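Local coordinates for lytic polysaccharide monooxygenase (Neurospora crassa, PDB 4QI8), which probably uses a bound copper ion to cleave the glycosidic bonds of cellulose by oxidation, at residues F78-V83 / G134-R139; S52-A57 / A161-T166; I143-A148 / I194-P199; H104-F109 / T202-P207. All blocks are in the same frame, centred on the assembly; numbering follows the deposited sequence. Where two conformers were deposited one is given.

Contact 1 of 4, residues F78-V83 / G134-R139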
loop_
_atom_site.group_PDB
_atom_site.type_symbol
_atom_site.label_atom_id
_atom_site.label_comp_id
_atom_site.label_asym_id
_atom_site.label_seq_id
_atom_site.Cartn_x
_atom_site.Cartn_y
_atom_site.Cartn_z
ATOM N N PHE A 78 -3.796 -1.055 -0.908
ATOM C CA PHE A 78 -2.768 -2.077 -1.102
ATOM C C PHE A 78 -2.607 -2.406 -2.577
ATOM O O PHE A 78 -3.593 -2.510 -3.315
ATOM C CB PHE A 78 -3.112 -3.369 -0.335
ATOM C CG PHE A 78 -3.100 -3.219 1.163
ATOM C CD1 PHE A 78 -1.907 -3.300 1.872
ATOM C CD2 PHE A 78 -4.277 -2.995 1.864
ATOM C CE1 PHE A 78 -1.897 -3.166 3.240
ATOM C CE2 PHE A 78 -4.258 -2.841 3.238
ATOM C CZ PHE A 78 -3.070 -2.925 3.921
ATOM N N TYR A 79 -1.358 -2.603 -2.990
ATOM C CA TYR A 79 -1.015 -2.952 -4.357
ATOM C C TYR A 79 -0.055 -4.135 -4.355
ATOM O O TYR A 79 0.758 -4.294 -3.436
ATOM C CB TYR A 79 -0.304 -1.809 -5.065
ATOM C CG TYR A 79 -1.079 -0.537 -5.331
ATOM C CD1 TYR A 79 -1.395 0.351 -4.314
ATOM C CD2 TYR A 79 -1.454 -0.197 -6.636
ATOM C CE1 TYR A 79 -2.071 1.546 -4.588
ATOM C CE2 TYR A 79 -2.104 0.992 -6.913
ATOM C CZ TYR A 79 -2.416 1.851 -5.897
ATOM O OH TYR A 79 -3.048 3.029 -6.204
ATOM N N LEU A 80 -0.122 -4.922 -5.425
ATOM C CA LEU A 80 0.859 -5.965 -5.690
ATOM C C LEU A 80 1.648 -5.666 -6.958
ATOM O O LEU A 80 1.143 -5.021 -7.880
ATOM C CB LEU A 80 0.153 -7.300 -5.910
ATOM C CG LEU A 80 -0.354 -8.007 -4.656
ATOM C CD1 LEU A 80 -1.241 -9.198 -5.017
ATOM C CD2 LEU A 80 0.810 -8.483 -3.779
ATOM N N ALA A 81 2.877 -6.176 -7.009
ATOM C CA ALA A 81 3.685 -6.147 -8.227
ATOM C C ALA A 81 4.456 -7.449 -8.301
ATOM O O ALA A 81 5.115 -7.835 -7.339
ATOM C CB ALA A 81 4.638 -4.960 -8.230
ATOM N N ARG A 82 4.382 -8.118 -9.449
ATOM C CA ARG A 82 5.021 -9.416 -9.605
ATOM C C ARG A 82 6.435 -9.281 -10.158
ATOM O O ARG A 82 6.670 -8.721 -11.232
ATOM C CB ARG A 82 4.199 -10.316 -10.525
ATOM C CG ARG A 82 4.739 -11.733 -10.583
ATOM C CD ARG A 82 3.898 -12.631 -11.468
ATOM N NE ARG A 82 4.384 -14.011 -11.508
ATOM C CZ ARG A 82 5.405 -14.439 -12.246
ATOM N NH1 ARG A 82 6.080 -13.612 -13.034
ATOM N NH2 ARG A 82 5.744 -15.719 -12.210
ATOM N N VAL A 83 7.387 -9.843 -9.429
ATOM C CA VAL A 83 8.767 -9.862 -9.871
ATOM C C VAL A 83 8.883 -10.708 -11.152
ATOM O O VAL A 83 8.371 -11.818 -11.187
ATOM C CB VAL A 83 9.655 -10.478 -8.782
ATOM C CG1 VAL A 83 11.098 -10.518 -9.241
ATOM C CG2 VAL A 83 9.529 -9.717 -7.456
ATOM N N GLY A 134 4.379 -16.593 -7.981
ATOM C CA GLY A 134 5.684 -16.002 -8.176
ATOM C C GLY A 134 6.060 -15.155 -6.984
ATOM O O GLY A 134 5.356 -15.139 -5.981
ATOM N N SER A 135 7.179 -14.459 -7.090
ATOM C CA SER A 135 7.563 -13.495 -6.068
ATOM C C SER A 135 6.877 -12.168 -6.335
ATOM O O SER A 135 6.739 -11.769 -7.489
ATOM C CB SER A 135 9.072 -13.316 -6.052
ATOM O OG SER A 135 9.718 -14.533 -5.725
ATOM N N TYR A 136 6.471 -11.496 -5.261
ATOM C CA TYR A 136 5.722 -10.248 -5.353
ATOM C C TYR A 136 6.163 -9.254 -4.290
ATOM O O TYR A 136 6.562 -9.645 -3.184
ATOM C CB TYR A 136 4.230 -10.480 -5.103
ATOM C CG TYR A 136 3.426 -11.074 -6.238
ATOM C CD1 TYR A 136 3.473 -12.438 -6.519
ATOM C CD2 TYR A 136 2.586 -10.277 -7.000
ATOM C CE1 TYR A 136 2.718 -12.983 -7.542
ATOM C CE2 TYR A 136 1.821 -10.810 -8.020
ATOM C CZ TYR A 136 1.881 -12.162 -8.279
ATOM O OH TYR A 136 1.108 -12.654 -9.309
ATOM N N LEU A 137 6.039 -7.967 -4.615
ATOM C CA LEU A 137 6.007 -6.933 -3.603
ATOM C C LEU A 137 4.559 -6.596 -3.286
ATOM O O LEU A 137 3.723 -6.498 -4.195
ATOM C CB LEU A 137 6.718 -5.676 -4.092
ATOM C CG LEU A 137 8.198 -5.870 -4.417
ATOM C CD1 LEU A 137 8.787 -4.602 -5.024
ATOM C CD2 LEU A 137 8.966 -6.252 -3.173
ATOM N N LEU A 138 4.288 -6.395 -1.996
ATOM C CA LEU A 138 2.999 -5.921 -1.514
ATOM C C LEU A 138 3.215 -4.556 -0.891
ATOM O O LEU A 138 3.889 -4.438 0.131
ATOM C CB LEU A 138 2.410 -6.887 -0.493
ATOM C CG LEU A 138 1.126 -6.432 0.208
ATOM C CD1 LEU A 138 -0.049 -6.243 -0.742
ATOM C CD2 LEU A 138 0.776 -7.422 1.294
ATOM N N ARG A 139 2.693 -3.527 -1.550
ATOM C CA ARG A 139 2.820 -2.153 -1.091
ATOM C C ARG A 139 1.612 -1.787 -0.240
ATOM O O ARG A 139 0.470 -1.915 -0.682
ATOM C CB ARG A 139 2.933 -1.208 -2.295
ATOM C CG ARG A 139 2.958 0.272 -1.967
ATOM C CD ARG A 139 3.094 1.084 -3.245
ATOM N NE ARG A 139 3.105 2.524 -2.996
ATOM C CZ ARG A 139 2.019 3.262 -2.824
ATOM N NH1 ARG A 139 0.815 2.703 -2.913
ATOM N NH2 ARG A 139 2.130 4.558 -2.577
HETATM O O HOH W 1 8.578 -14.127 -9.674
#
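F78-V83 and G134-R139 pair as antiparallel neighbours in the mixed sheet of the AA9 beta-sandwich. The backbone ladder has two hydrogen bonds each at Y79/R139 (Y79 N to R139 O 3.0 Å) and A81/L137. V83 N to S135 O (2.8 Å) adds a fifth bond, and a water donates to V83 O and accepts from S135 N.

Apolar contacts gather on the face of L80, R82, Y136 and L138. L80 CD2 meets L138 CD1 at 3.9 Å, while L80 CB lies 4.0 Å from Y136 CD2. On the other face Y79 and R139 run side by side, R139 NH1 3.5 Å from Y79 CD1, their flat groups turned 79° apart. R139 NH2 forms a salt bridge with E141, and F181 packs edge-to-face with Y79 and makes a cation-pi contact with R139.

R82 and Y136 pair through the arginine's aliphatic chain. The guanidinium reaches S133 O and D85, and Y136 OH bonds to K132 O. R82 CG stands anti to the backbone N (chi1 -173°), which sets it 3.7 Å from Y136 CZ. Nearer the backbone, R82 CB sits over the face of the Y136 ring, 3.8 Å from the centroid, in a CH-pi contact.

Contact 2 of 4, residues S52-A57 / A161-T166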
loop_
_atom_site.group_PDB
_atom_site.type_symbol
_atom_site.label_atom_id
_atom_site.label_comp_id
_atom_site.label_asym_id
_atom_site.label_seq_id
_atom_site.Cartn_x
_atom_site.Cartn_y
_atom_site.Cartn_z
ATOM N N SER A 52 13.879 -11.251 4.674
ATOM C CA SER A 52 13.286 -12.502 4.216
ATOM C C SER A 52 12.058 -12.230 3.349
ATOM O O SER A 52 11.604 -11.088 3.246
ATOM C CB SER A 52 12.907 -13.380 5.418
ATOM O OG SER A 52 14.025 -13.632 6.265
ATOM N N THR A 53 11.534 -13.292 2.750
ATOM C CA THR A 53 10.376 -13.236 1.871
ATOM C C THR A 53 9.357 -14.237 2.396
ATOM O O THR A 53 9.706 -15.379 2.667
ATOM C CB THR A 53 10.812 -13.571 0.428
ATOM O OG1 THR A 53 11.732 -12.571 -0.029
ATOM C CG2 THR A 53 9.633 -13.656 -0.522
ATOM N N LEU A 54 8.114 -13.800 2.567
ATOM C CA LEU A 54 7.069 -14.585 3.215
ATOM C C LEU A 54 6.252 -15.386 2.207
ATOM O O LEU A 54 5.681 -14.813 1.288
ATOM C CB LEU A 54 6.149 -13.648 3.986
ATOM C CG LEU A 54 5.027 -14.338 4.761
ATOM C CD1 LEU A 54 5.584 -15.200 5.891
ATOM C CD2 LEU A 54 4.036 -13.311 5.294
ATOM N N SER A 55 6.187 -16.701 2.395
ATOM C CA SER A 55 5.388 -17.561 1.529
ATOM C C SER A 55 3.912 -17.500 1.928
ATOM O O SER A 55 3.566 -17.667 3.097
ATOM C CB SER A 55 5.898 -19.001 1.602
ATOM O OG SER A 55 5.209 -19.821 0.677
ATOM N N VAL A 56 3.047 -17.259 0.947
ATOM C CA VAL A 56 1.607 -17.158 1.181
ATOM C C VAL A 56 0.862 -17.744 -0.004
ATOM O O VAL A 56 1.270 -17.553 -1.141
ATOM C CB VAL A 56 1.156 -15.695 1.374
ATOM C CG1 VAL A 56 1.573 -14.843 0.199
ATOM C CG2 VAL A 56 -0.353 -15.614 1.563
ATOM N N ALA A 57 -0.227 -18.456 0.256
ATOM C CA ALA A 57 -1.044 -18.996 -0.824
ATOM C C ALA A 57 -1.975 -17.932 -1.401
ATOM O O ALA A 57 -2.627 -17.189 -0.665
ATOM C CB ALA A 57 -1.847 -20.183 -0.333
ATOM N N ALA A 161 6.289 -5.150 1.434
ATOM C CA ALA A 161 6.643 -6.493 1.871
ATOM C C ALA A 161 7.066 -7.378 0.707
ATOM O O ALA A 161 6.583 -7.220 -0.412
ATOM C CB ALA A 161 5.470 -7.127 2.596
ATOM N N GLN A 162 7.977 -8.302 0.992
ATOM C CA GLN A 162 8.397 -9.314 0.036
ATOM C C GLN A 162 7.638 -10.603 0.286
ATOM O O GLN A 162 7.703 -11.164 1.385
ATOM C CB GLN A 162 9.915 -9.557 0.113
ATOM C CG GLN A 162 10.713 -8.311 -0.252
ATOM C CD GLN A 162 12.221 -8.474 -0.308
ATOM O OE1 GLN A 162 12.940 -7.483 -0.485
ATOM N NE2 GLN A 162 12.713 -9.709 -0.180
ATOM N N LEU A 163 6.925 -11.059 -0.743
ATOM C CA LEU A 163 6.117 -12.281 -0.693
ATOM C C LEU A 163 6.531 -13.276 -1.761
ATOM O O LEU A 163 7.000 -12.905 -2.838
ATOM C CB LEU A 163 4.632 -11.982 -0.932
ATOM C CG LEU A 163 3.968 -10.925 -0.063
ATOM C CD1 LEU A 163 2.494 -10.831 -0.435
ATOM C CD2 LEU A 163 4.132 -11.223 1.426
ATOM N N SER A 164 6.326 -14.549 -1.455
ATOM C CA SER A 164 6.328 -15.615 -2.447
ATOM C C SER A 164 4.912 -16.178 -2.480
ATOM O O SER A 164 4.487 -16.837 -1.535
ATOM C CB SER A 164 7.336 -16.693 -2.076
ATOM O OG SER A 164 7.255 -17.777 -2.979
ATOM N N ILE A 165 4.175 -15.869 -3.545
ATOM C CA ILE A 165 2.774 -16.257 -3.649
ATOM C C ILE A 165 2.699 -17.585 -4.390
ATOM O O ILE A 165 3.227 -17.725 -5.493
ATOM C CB ILE A 165 1.924 -15.168 -4.336
ATOM C CG1 ILE A 165 1.930 -13.897 -3.473
ATOM C CG2 ILE A 165 0.502 -15.669 -4.567
ATOM C CD1 ILE A 165 1.103 -12.728 -4.017
ATOM N N THR A 166 2.067 -18.565 -3.755
ATOM C CA THR A 166 1.985 -19.916 -4.290
ATOM C C THR A 166 0.557 -20.276 -4.675
ATOM O O THR A 166 -0.398 -19.619 -4.272
ATOM C CB THR A 166 2.458 -20.929 -3.247
ATOM O OG1 THR A 166 1.583 -20.881 -2.115
ATOM C CG2 THR A 166 3.881 -20.625 -2.800
HETATM O O HOH W 2 6.948 -20.061 -1.385
HETATM O O HOH W 3 2.740 -20.766 0.406
#
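T53 and Q162 meet at the start of a parallel strand pairing, where their side chains cross at about a right angle. Q162 NE2 donates to T53 OG1 at 3.0 Å, with the hydroxyl oxygen 5° out of the amide plane, and it also bonds to N90 OD1. The other end of the amide is held too: Q162 OE1 accepts from R21 NE and A50 N. An alanine at T53 would probably cost Q162 NE2 its bond to T53 OG1, leaving the one to N90, and open a gap where T53 CG2 rests 3.4 Å from L163 C.

From there the backbone atoms satisfy one another in a parallel ladder. L54 N binds Q162 O, S164 N binds L54 O (2.8 Å), V56 N binds S164 O and T166 N binds V56 O (2.9 Å). On the face of S55, S164 and T166, one water links S55 OG to S164 OG and another links S55 OG to T166 OG1; S55 was modelled in two conformers, which makes both bridges tentative.

The opposite face is apolar. V56 CG1 lies between the backbone N and the carbonyl carbon (chi1 55°), which sets it 3.8 Å from I165 CG1, the two side chains lying alongside each other. L54 CB approaches L163 CD2 at 4.1 Å.

Strand 54-57 is one of the two edge strands of the mixed sheet. Beyond 161-166 comes strand 134-144, bonded through G134 and Y136, while L54 and V56 face V7 and I62 of the other sheet of the sandwich.

Contact 3 of 4, residues I143-A148 / I194-P199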
loop_
_atom_site.group_PDB
_atom_site.type_symbol
_atom_site.label_atom_id
_atom_site.label_comp_id
_atom_site.label_asym_id
_atom_site.label_seq_id
_atom_site.Cartn_x
_atom_site.Cartn_y
_atom_site.Cartn_z
ATOM N N ILE A 143 -3.182 7.008 3.511
ATOM C CA ILE A 143 -3.136 8.395 3.060
ATOM C C ILE A 143 -3.871 9.259 4.073
ATOM O O ILE A 143 -5.099 9.237 4.143
ATOM C CB ILE A 143 -3.751 8.579 1.651
ATOM C CG1 ILE A 143 -3.253 7.490 0.690
ATOM C CG2 ILE A 143 -3.389 9.950 1.138
ATOM C CD1 ILE A 143 -3.863 7.557 -0.715
ATOM N N GLY A 144 -3.122 10.007 4.880
ATOM C CA GLY A 144 -3.710 10.891 5.870
ATOM C C GLY A 144 -4.138 12.189 5.224
ATOM O O GLY A 144 -3.310 12.910 4.660
ATOM N N LEU A 145 -5.433 12.486 5.323
ATOM C CA LEU A 145 -6.052 13.578 4.569
ATOM C C LEU A 145 -6.520 14.768 5.408
ATOM O O LEU A 145 -7.194 15.657 4.904
ATOM C CB LEU A 145 -7.244 13.040 3.769
ATOM C CG LEU A 145 -6.893 12.021 2.689
ATOM C CD1 LEU A 145 -8.165 11.479 2.085
ATOM C CD2 LEU A 145 -6.007 12.622 1.613
ATOM N N HIS A 146 -6.187 14.781 6.693
ATOM C CA HIS A 146 -6.715 15.800 7.593
ATOM C C HIS A 146 -6.394 17.241 7.188
ATOM O O HIS A 146 -7.180 18.131 7.518
ATOM C CB HIS A 146 -6.281 15.535 9.039
ATOM C CG HIS A 146 -4.833 15.221 9.189
ATOM N ND1 HIS A 146 -4.267 14.080 8.661
ATOM C CD2 HIS A 146 -3.837 15.897 9.801
ATOM C CE1 HIS A 146 -2.976 14.074 8.946
ATOM N NE2 HIS A 146 -2.691 15.166 9.634
ATOM N N VAL A 147 -5.256 17.481 6.523
ATOM C CA VAL A 147 -4.880 18.826 6.088
ATOM C C VAL A 147 -4.648 18.896 4.574
ATOM O O VAL A 147 -3.996 19.817 4.072
ATOM C CB VAL A 147 -3.649 19.363 6.872
ATOM C CG1 VAL A 147 -4.014 19.555 8.346
ATOM C CG2 VAL A 147 -2.433 18.440 6.746
ATOM N N ALA A 148 -5.262 17.975 3.840
ATOM C CA ALA A 148 -4.942 17.751 2.434
ATOM C C ALA A 148 -5.555 18.739 1.442
ATOM O O ALA A 148 -5.433 18.546 0.245
ATOM C CB ALA A 148 -5.321 16.338 2.060
ATOM N N ILE A 194 -7.799 17.591 -1.362
ATOM C CA ILE A 194 -9.167 17.457 -0.922
ATOM C C ILE A 194 -9.334 18.049 0.461
ATOM O O ILE A 194 -8.486 17.859 1.335
ATOM C CB ILE A 194 -9.599 15.944 -0.929
ATOM C CG1 ILE A 194 -11.049 15.783 -0.466
ATOM C CG2 ILE A 194 -8.657 15.090 -0.097
ATOM C CD1 ILE A 194 -11.576 14.365 -0.629
ATOM N N ASN A 195 -10.436 18.773 0.632
ATOM C CA ASN A 195 -10.875 19.209 1.947
ATOM C C ASN A 195 -11.920 18.229 2.464
ATOM O O ASN A 195 -13.062 18.226 1.989
ATOM C CB ASN A 195 -11.463 20.613 1.858
ATOM C CG ASN A 195 -12.145 21.034 3.131
ATOM O OD1 ASN A 195 -11.900 20.479 4.209
ATOM N ND2 ASN A 195 -13.025 22.025 3.015
ATOM N N ILE A 196 -11.528 17.397 3.433
ATOM C CA ILE A 196 -12.447 16.381 3.967
ATOM C C ILE A 196 -13.274 16.922 5.110
ATOM O O ILE A 196 -14.110 16.217 5.651
ATOM C CB ILE A 196 -11.730 15.066 4.404
ATOM C CG1 ILE A 196 -10.778 15.322 5.569
ATOM C CG2 ILE A 196 -11.016 14.438 3.225
ATOM C CD1 ILE A 196 -10.286 14.055 6.226
ATOM N N ASN A 197 -13.068 18.166 5.481
ATOM C CA ASN A 197 -13.635 18.660 6.700
ATOM C C ASN A 197 -14.989 19.307 6.365
ATOM O O ASN A 197 -16.004 18.609 6.295
ATOM C CB ASN A 197 -12.588 19.541 7.384
ATOM C CG ASN A 197 -11.311 18.749 7.711
ATOM O OD1 ASN A 197 -10.185 19.082 7.274
ATOM N ND2 ASN A 197 -11.481 17.694 8.461
ATOM N N TYR A 198 -15.018 20.598 6.128
ATOM C CA TYR A 198 -16.297 21.277 5.842
ATOM C C TYR A 198 -16.150 22.229 4.670
ATOM O O TYR A 198 -15.215 22.948 4.637
ATOM C CB TYR A 198 -16.771 22.050 7.069
ATOM C CG TYR A 198 -17.153 21.157 8.214
ATOM C CD1 TYR A 198 -18.413 20.591 8.287
ATOM C CD2 TYR A 198 -16.243 20.855 9.209
ATOM C CE1 TYR A 198 -18.770 19.752 9.317
ATOM C CE2 TYR A 198 -16.590 20.022 10.243
ATOM C CZ TYR A 198 -17.858 19.464 10.295
ATOM O OH TYR A 198 -18.179 18.626 11.340
ATOM N N PRO A 199 -17.087 22.249 3.735
ATOM C CA PRO A 199 -18.205 21.311 3.629
ATOM C C PRO A 199 -17.681 19.903 3.459
ATOM O O PRO A 199 -16.647 19.681 2.835
ATOM C CB PRO A 199 -18.928 21.753 2.356
ATOM C CG PRO A 199 -18.495 23.123 2.113
ATOM C CD PRO A 199 -17.107 23.226 2.635
HETATM O O HOH W 4 -8.725 17.722 4.044
#
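The type I turn L145-A148, which carries H146 of the probable O2-binding site, is packed against I194-N197 of the loop that follows strand 178-179. H146 itself faces the copper site: its ring stacks on H72, a copper ligand, and it touches Q155, while its CB points away from the loop. The loop meets the turn through L145, A148 and the backbone of H146.

L145 CD2 meets I194 CG2 at 4.0 Å, the two side chains crossing obliquely, and I196 CD1 comes to 4.0 Å from L145 CB. A148 CB adds a looser touch on I194 CG2. In I196 the CG1 branch sits between backbone N and carbonyl carbon (chi1 64°), which brings CG1 to 3.7 Å from L145 O.

Among the polar links, I194 N donates to A148 O at 3.0 Å. A single water gives both its protons, to L145 O (2.7 Å) and I194 O (2.7 Å), and accepts from I196 N; L145 O also receives A148 N, closing the turn. Within the loop, N195 OD1 takes the N-H of N197 at 2.9 Å, an Asx turn.

Y204 lies against both L145 and I194. Strand 134-144 ends at G144, whose backbone is bonded to Q155 at the start of strand 155-166, so the turn leads between these two neighbouring strands of the mixed sheet.

Contact 4 of 4, residues H104-F109 / T202-P207; sequences HEQPTF and TSYKNP
H104 and N206 stack, amide on imidazole: N206 CG sits over one face of the ring, the planes 13° apart, and N206 CB is 3.3 Å from H104 ND1. ND1 itself is hydrogen-bonded to K101 NZ, which, with the stack, helps hold the ring's rotation.

Hydrogen bonds carry the middle. N206 ND2 donates to E105 O at 2.9 Å, almost perfectly straight at 178°, and bonds to Q77 OE1 as well. Q106 bends at its second torsion (chi2 -80°), which turns CD back toward the loop, and NE2 then grips two acceptors, Y204 O at 2.8 Å and N206 OD1 at 2.8 Å. A leucine at N206 would probably leave E105 O without this donor, Q106 NE2 with Y204 O alone on this loop, and the Q106 amide less firmly fixed.

Van der Waals contacts hold the other end. Y204 CB rests 3.9 Å from P107 CD, the side chains crossing at about a right angle, and Y204 CB is also 4.1 Å from F109 CZ. The F109 ring has T202 O over one face, offset toward the rim, while its CE1 reaches S203 CA at 3.3 Å. Y204 continues inward, its ring edge-to-face with W115 and its OH bonded to G191 O.

The two segments run antiparallel without forming a sheet. T202-P207 belongs to the extended C-terminal region after strand 178-179, consistent with the long C-terminal loop of AA9 monooxygenases, here laid along the exit of strand 99-104.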
loop_
_atom_site.group_PDB
_atom_site.type_symbol
_atom_site.label_atom_id
_atom_site.label_comp_id
_atom_site.label_asym_id
_atom_site.label_seq_id
_atom_site.Cartn_x
_atom_site.Cartn_y
_atom_site.Cartn_z
ATOM N N HIS A 104 -8.813 -0.787 -1.894
ATOM C CA HIS A 104 -8.810 0.574 -1.390
ATOM C C HIS A 104 -10.014 0.820 -0.501
ATOM O O HIS A 104 -11.074 0.216 -0.670
ATOM C CB HIS A 104 -8.633 1.635 -2.494
ATOM C CG HIS A 104 -9.744 1.744 -3.498
ATOM N ND1 HIS A 104 -9.529 2.373 -4.699
ATOM C CD2 HIS A 104 -11.053 1.385 -3.487
ATOM C CE1 HIS A 104 -10.647 2.384 -5.398
ATOM N NE2 HIS A 104 -11.589 1.786 -4.690
ATOM N N GLU A 105 -9.819 1.712 0.457
ATOM C CA GLU A 105 -10.822 2.000 1.470
ATOM C C GLU A 105 -11.730 3.147 1.055
ATOM O O GLU A 105 -11.259 4.203 0.643
ATOM C CB GLU A 105 -10.101 2.375 2.763
ATOM C CG GLU A 105 -11.019 2.678 3.929
ATOM C CD GLU A 105 -10.262 3.005 5.208
ATOM O OE1 GLU A 105 -9.030 2.762 5.271
ATOM O OE2 GLU A 105 -10.914 3.503 6.156
ATOM N N GLN A 106 -13.037 2.937 1.184
ATOM C CA GLN A 106 -14.016 4.010 1.084
ATOM C C GLN A 106 -14.468 4.420 2.476
ATOM O O GLN A 106 -14.711 3.562 3.319
ATOM C CB GLN A 106 -15.231 3.550 0.281
ATOM C CG GLN A 106 -15.039 3.658 -1.213
ATOM C CD GLN A 106 -15.239 5.077 -1.706
ATOM O OE1 GLN A 106 -16.355 5.602 -1.668
ATOM N NE2 GLN A 106 -14.167 5.706 -2.177
ATOM N N PRO A 107 -14.617 5.728 2.720
ATOM C CA PRO A 107 -15.167 6.173 3.998
ATOM C C PRO A 107 -16.665 5.955 4.059
ATOM O O PRO A 107 -17.306 5.728 3.033
ATOM C CB PRO A 107 -14.884 7.673 3.980
ATOM C CG PRO A 107 -14.976 8.041 2.526
ATOM C CD PRO A 107 -14.435 6.847 1.779
ATOM N N THR A 108 -17.199 6.023 5.267
ATOM C CA THR A 108 -18.620 6.156 5.469
ATOM C C THR A 108 -18.961 7.641 5.404
ATOM O O THR A 108 -18.256 8.482 5.974
ATOM C CB THR A 108 -19.009 5.560 6.825
ATOM O OG1 THR A 108 -18.694 4.164 6.842
ATOM C CG2 THR A 108 -20.481 5.773 7.124
ATOM N N PHE A 109 -20.031 7.955 4.681
ATOM C CA PHE A 109 -20.427 9.331 4.436
ATOM C C PHE A 109 -21.522 9.744 5.387
ATOM O O PHE A 109 -22.638 9.234 5.333
ATOM C CB PHE A 109 -20.888 9.486 2.990
ATOM C CG PHE A 109 -19.807 9.196 1.996
ATOM C CD1 PHE A 109 -18.840 10.149 1.709
ATOM C CD2 PHE A 109 -19.746 7.974 1.353
ATOM C CE1 PHE A 109 -17.824 9.875 0.810
ATOM C CE2 PHE A 109 -18.735 7.702 0.447
ATOM C CZ PHE A 109 -17.779 8.657 0.176
ATOM N N THR A 202 -19.357 14.329 -0.125
ATOM C CA THR A 202 -20.371 13.284 -0.134
ATOM C C THR A 202 -19.927 12.099 -0.978
ATOM O O THR A 202 -20.659 11.121 -1.121
ATOM C CB THR A 202 -21.709 13.810 -0.665
ATOM O OG1 THR A 202 -21.521 14.375 -1.967
ATOM C CG2 THR A 202 -22.258 14.874 0.267
ATOM N N SER A 203 -18.713 12.184 -1.510
ATOM C CA SER A 203 -18.099 11.094 -2.253
ATOM C C SER A 203 -16.598 11.219 -2.061
ATOM O O SER A 203 -16.120 12.232 -1.559
ATOM C CB SER A 203 -18.447 11.187 -3.734
ATOM O OG SER A 203 -17.969 12.397 -4.281
ATOM N N TYR A 204 -15.866 10.181 -2.443
ATOM C CA TYR A 204 -14.413 10.173 -2.300
ATOM C C TYR A 204 -13.807 9.351 -3.428
ATOM O O TYR A 204 -14.099 8.166 -3.565
ATOM C CB TYR A 204 -13.960 9.625 -0.926
ATOM C CG TYR A 204 -12.449 9.575 -0.858
ATOM C CD1 TYR A 204 -11.719 10.745 -0.781
ATOM C CD2 TYR A 204 -11.750 8.371 -0.932
ATOM C CE1 TYR A 204 -10.335 10.727 -0.776
ATOM C CE2 TYR A 204 -10.368 8.346 -0.937
ATOM C CZ TYR A 204 -9.667 9.523 -0.861
ATOM O OH TYR A 204 -8.301 9.476 -0.907
ATOM N N LYS A 205 -12.960 9.984 -4.234
ATOM C CA LYS A 205 -12.318 9.292 -5.337
ATOM C C LYS A 205 -10.915 8.843 -4.933
ATOM O O LYS A 205 -9.969 9.630 -4.933
ATOM C CB LYS A 205 -12.218 10.215 -6.550
ATOM C CG LYS A 205 -11.627 9.553 -7.788
ATOM C CD LYS A 205 -12.457 8.377 -8.234
ATOM C CE LYS A 205 -11.905 7.737 -9.498
ATOM N NZ LYS A 205 -12.686 6.509 -9.818
ATOM N N ASN A 206 -10.764 7.568 -4.586
ATOM C CA ASN A 206 -9.439 7.064 -4.244
ATOM C C ASN A 206 -8.469 7.325 -5.382
ATOM O O ASN A 206 -8.810 7.116 -6.545
ATOM C CB ASN A 206 -9.468 5.559 -4.024
ATOM C CG ASN A 206 -10.340 5.158 -2.868
ATOM O OD1 ASN A 206 -11.561 5.070 -3.002
ATOM N ND2 ASN A 206 -9.726 4.919 -1.713
ATOM N N PRO A 207 -7.228 7.712 -5.065
ATOM C CA PRO A 207 -6.255 7.862 -6.140
ATOM C C PRO A 207 -5.795 6.502 -6.641
ATOM O O PRO A 207 -5.877 5.480 -5.946
ATOM C CB PRO A 207 -5.120 8.649 -5.474
ATOM C CG PRO A 207 -5.175 8.214 -4.063
ATOM C CD PRO A 207 -6.644 8.029 -3.754
#

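Overall arrangement
Going from the N terminus, 52-57 opens contact 2, 78-83 opens contact 1 and 104-109 opens contact 4. Contact 1 closes first, at 134-139, and lies wholly within the loop that contact 2 closes at 161-166; the two are joined through neighbouring strands 134-144 and 155-166. Contact 3 starts at 143-148, as strand 134-144 ends, and closes at 194-199, inside the span that contact 4 completes at 202-207. Contact 4 crosses both 1 and 2, and contact 3 crosses 2. Contacts 1 and 2 build one end of the mixed sheet; 3 and 4, centres about 12 Å apart and touching through Y204 of contact 4, tie the C-terminal loops to the other end.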